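Local coordinates for protein rhodopsin (Rubrobacter xylanophilus, PDB 6KFQ) that pumps protons across the membrane when light is absorbed by its bound retinal, as a thermophilic member of the microbial rhodopsin family, at residues I129-S134 and V181-T186. Residues are numbered along the deposited sequence; the frame is centred on the assembly and turned at random.
Sequences ILFIIS and VWLIGT. With RET (retinal), chain R; MPG ([(Z)-octadec-9-enyl] (2R)-2,3-bis(oxidanyl)propanoate), chain B.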
loop_
_atom_site.group_PDB
_atom_site.type_symbol
_atom_site.label_atom_id
_atom_site.label_comp_id
_atom_site.label_asym_id
_atom_site.label_seq_id
_atom_site.Cartn_x
_atom_site.Cartn_y
_atom_site.Cartn_z
ATOM N N ILE A 129 -18.144 -7.709 -12.047
ATOM C CA ILE A 129 -17.730 -9.010 -11.525
ATOM C C ILE A 129 -16.265 -8.971 -11.096
ATOM O O ILE A 129 -15.886 -9.569 -10.082
ATOM C CB ILE A 129 -18.000 -10.128 -12.554
ATOM C CG1 ILE A 129 -17.732 -11.498 -11.934
ATOM C CG2 ILE A 129 -17.154 -9.959 -13.799
ATOM C CD1 ILE A 129 -18.737 -11.890 -10.873
ATOM N N LEU A 130 -15.426 -8.257 -11.847
ATOM C CA LEU A 130 -14.014 -8.169 -11.481
ATOM C C LEU A 130 -13.805 -7.336 -10.224
ATOM O O LEU A 130 -12.889 -7.618 -9.439
ATOM C CB LEU A 130 -13.209 -7.585 -12.638
ATOM C CG LEU A 130 -13.133 -8.504 -13.850
ATOM C CD1 LEU A 130 -12.521 -7.783 -15.051
ATOM C CD2 LEU A 130 -12.346 -9.736 -13.488
ATOM N N PHE A 131 -14.634 -6.315 -10.008
ATOM C CA PHE A 131 -14.539 -5.577 -8.754
ATOM C C PHE A 131 -14.919 -6.470 -7.582
ATOM O O PHE A 131 -14.332 -6.378 -6.500
ATOM C CB PHE A 131 -15.424 -4.328 -8.809
ATOM C CG PHE A 131 -15.461 -3.557 -7.521
ATOM C CD1 PHE A 131 -14.524 -2.558 -7.267
ATOM C CD2 PHE A 131 -16.415 -3.840 -6.554
ATOM C CE1 PHE A 131 -14.542 -1.863 -6.077
ATOM C CE2 PHE A 131 -16.441 -3.154 -5.355
ATOM C CZ PHE A 131 -15.496 -2.156 -5.116
ATOM N N ILE A 132 -15.899 -7.348 -7.776
ATOM C CA ILE A 132 -16.286 -8.246 -6.695
ATOM C C ILE A 132 -15.168 -9.233 -6.397
ATOM O O ILE A 132 -14.841 -9.487 -5.231
ATOM C CB ILE A 132 -17.596 -8.972 -7.042
ATOM C CG1 ILE A 132 -18.685 -7.946 -7.314
ATOM C CG2 ILE A 132 -18.011 -9.883 -5.893
ATOM C CD1 ILE A 132 -18.933 -7.035 -6.161
ATOM N N ILE A 133 -14.583 -9.828 -7.444
ATOM C CA ILE A 133 -13.464 -10.743 -7.234
ATOM C C ILE A 133 -12.332 -10.034 -6.493
ATOM O O ILE A 133 -11.748 -10.576 -5.547
ATOM C CB ILE A 133 -12.989 -11.325 -8.580
ATOM C CG1 ILE A 133 -14.104 -12.152 -9.220
ATOM C CG2 ILE A 133 -11.769 -12.198 -8.381
ATOM C CD1 ILE A 133 -13.873 -12.471 -10.682
ATOM N N SER A 134 -12.028 -8.804 -6.890
ATOM C CA SER A 134 -10.958 -8.059 -6.226
ATOM C C SER A 134 -11.284 -7.823 -4.751
ATOM O O SER A 134 -10.442 -8.041 -3.870
ATOM C CB SER A 134 -10.720 -6.738 -6.958
ATOM O OG SER A 134 -9.642 -6.035 -6.356
ATOM N N VAL A 181 -13.061 4.870 -3.033
ATOM C CA VAL A 181 -12.647 5.887 -3.997
ATOM C C VAL A 181 -12.836 5.367 -5.418
ATOM O O VAL A 181 -13.371 6.062 -6.290
ATOM C CB VAL A 181 -11.189 6.305 -3.743
ATOM C CG1 VAL A 181 -10.726 7.222 -4.862
ATOM C CG2 VAL A 181 -11.058 6.990 -2.385
ATOM N N TRP A 182 -12.390 4.132 -5.666
ATOM C CA TRP A 182 -12.591 3.491 -6.961
ATOM C C TRP A 182 -14.057 3.553 -7.367
ATOM O O TRP A 182 -14.391 3.909 -8.503
ATOM C CB TRP A 182 -12.114 2.039 -6.873
ATOM C CG TRP A 182 -11.883 1.314 -8.164
ATOM C CD1 TRP A 182 -10.685 1.126 -8.789
ATOM C CD2 TRP A 182 -12.862 0.614 -8.951
ATOM N NE1 TRP A 182 -10.857 0.367 -9.924
ATOM C CE2 TRP A 182 -12.183 0.042 -10.049
ATOM C CE3 TRP A 182 -14.245 0.433 -8.842
ATOM C CZ2 TRP A 182 -12.841 -0.708 -11.036
ATOM C CZ3 TRP A 182 -14.904 -0.327 -9.827
ATOM C CH2 TRP A 182 -14.197 -0.881 -10.907
ATOM N N LEU A 183 -14.953 3.247 -6.428
ATOM C CA LEU A 183 -16.371 3.161 -6.764
ATOM C C LEU A 183 -16.984 4.524 -7.047
ATOM O O LEU A 183 -17.893 4.626 -7.879
ATOM C CB LEU A 183 -17.146 2.471 -5.645
ATOM C CG LEU A 183 -17.079 0.947 -5.592
ATOM C CD1 LEU A 183 -17.803 0.469 -4.349
ATOM C CD2 LEU A 183 -17.709 0.310 -6.837
ATOM N N ILE A 184 -16.531 5.581 -6.366
ATOM C CA ILE A 184 -17.098 6.893 -6.651
ATOM C C ILE A 184 -16.391 7.580 -7.811
ATOM O O ILE A 184 -16.966 8.495 -8.419
ATOM C CB ILE A 184 -17.094 7.805 -5.411
ATOM C CG1 ILE A 184 -15.668 8.120 -4.965
ATOM C CG2 ILE A 184 -17.888 7.151 -4.279
ATOM C CD1 ILE A 184 -15.615 9.044 -3.771
ATOM N N GLY A 185 -15.184 7.142 -8.160
ATOM C CA GLY A 185 -14.406 7.778 -9.201
ATOM C C GLY A 185 -14.801 7.299 -10.584
ATOM O O GLY A 185 -15.851 6.683 -10.790
ATOM N N THR A 186 -13.909 7.558 -11.542
ATOM C CA THR A 186 -14.219 7.317 -12.948
ATOM C C THR A 186 -14.261 5.829 -13.278
ATOM O O THR A 186 -14.958 5.426 -14.218
ATOM C CB THR A 186 -13.192 8.031 -13.827
ATOM O OG1 THR A 186 -11.887 7.504 -13.556
ATOM C CG2 THR A 186 -13.190 9.525 -13.520
HETATM C C1 RET R . -9.124 -1.697 -5.818
HETATM C C2 RET R . -10.339 -1.865 -6.741
HETATM C C3 RET R . -11.008 -3.222 -6.675
HETATM C C4 RET R . -11.415 -3.567 -5.256
HETATM C C5 RET R . -10.379 -3.207 -4.214
HETATM C C6 RET R . -9.303 -2.445 -4.481
HETATM C C7 RET R . -8.356 -2.143 -3.417
HETATM C C8 RET R . -7.148 -1.518 -3.456
HETATM C C9 RET R . -6.233 -1.222 -2.377
HETATM C C10 RET R . -5.181 -0.421 -2.626
HETATM C C11 RET R . -4.156 -0.005 -1.713
HETATM C C12 RET R . -3.156 0.767 -2.126
HETATM C C13 RET R . -2.045 1.251 -1.339
HETATM C C14 RET R . -1.056 1.933 -1.965
HETATM C C15 RET R . 0.144 2.466 -1.386
HETATM C C16 RET R . -7.896 -2.223 -6.574
HETATM C C17 RET R . -8.977 -0.176 -5.623
HETATM C C18 RET R . -10.587 -3.946 -2.920
HETATM C C19 RET R . -6.510 -1.801 -1.019
HETATM C C20 RET R . -2.029 0.939 0.131
HETATM C C2 MPG B . -14.951 -11.807 -16.399
HETATM C C3 MPG B . -14.268 -12.681 -15.368
HETATM C C4 MPG B . -15.178 -13.112 -14.240
HETATM C C5 MPG B . -15.975 -14.367 -14.507
HETATM C C6 MPG B . -15.227 -15.655 -14.233
HETATM C C7 MPG B . -14.979 -15.929 -12.755
HETATM C C8 MPG B . -14.302 -17.237 -12.466
HETATM C C9 MPG B . -14.222 -17.552 -11.003
HETATM C C10 MPG B . -13.152 -17.806 -10.285
HETATM C C11 MPG B . -13.175 -18.064 -8.809
HETATM C C12 MPG B . -12.558 -19.368 -8.391
HETATM C C13 MPG B . -11.058 -19.319 -8.143
HETATM C C14 MPG B . -10.491 -20.605 -7.587
HETATM C C15 MPG B . -9.050 -20.526 -7.131
HETATM C C16 MPG B . -8.534 -21.812 -6.523
HETATM C C17 MPG B . -7.115 -21.798 -6.019
HETATM C C18 MPG B . -6.654 -23.128 -5.465
HETATM O O1 MPG B . -14.684 -10.208 -18.188
HETATM C C1 MPG B . -13.985 -11.168 -17.361
HETATM C CXD MPG B . -14.805 -8.617 -19.949
HETATM O O2 MPG B . -16.157 -8.617 -19.525
HETATM C C21 MPG B . -14.681 -9.023 -21.409
HETATM O O3 MPG B . -15.430 -8.130 -22.218
HETATM O O4 MPG B . -12.759 -9.570 -19.168
HETATM C CX3 MPG B . -13.957 -9.519 -19.064
#
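Phe131 reaches from helix 124-153 into the angle between Trp182 and Leu183 of helix 158-184, joining two transmembrane helices of the microbial rhodopsin bundle at the ring end of the retinal pocket. Phe131 CD1 rests on the benzo part of the indole, 3.4 Å from Trp182 CE3. The two planes are inclined by only 29° but slid apart, with 4.9 Å between the Phe131 centroid and that of the Trp182 six-membered ring, so overlap is slight. Leu183 takes a face of the phenyl group: Leu183 CD2 forms a CH-pi contact 3.9 Å from the Phe131 ring centroid, 17° off the normal, while its CG meets Phe131 CZ. Both aromatic groups leave their helices with CG anti to the backbone N (chi1 176° in Phe131), which carries each ring toward the other helix, and the two side chains run alongside one another from opposite helices.

The same pair borders the chromophore. Retinal C2 lies 3.6 Å from Trp182 CD1, over an indole face, and C3 approaches Phe131 CD1 obliquely. An alanine in place of Trp182 would probably leave Phe131 CD1 and retinal C2 without the indole surface they rest on, freeing the phenyl and the retinal ring to shift.

Farther out, Trp182 NE1 makes a weak hydrogen bond to Tyr72 OH, and the indole also touches Ala118 of helix 98-120. A bound lipid-like ligand touches both Phe131 and Leu183. On the next turn of helix 124-153, Ser134 OG hydrogen-bonds to Met111 O and stands 3.1 Å from retinal C3.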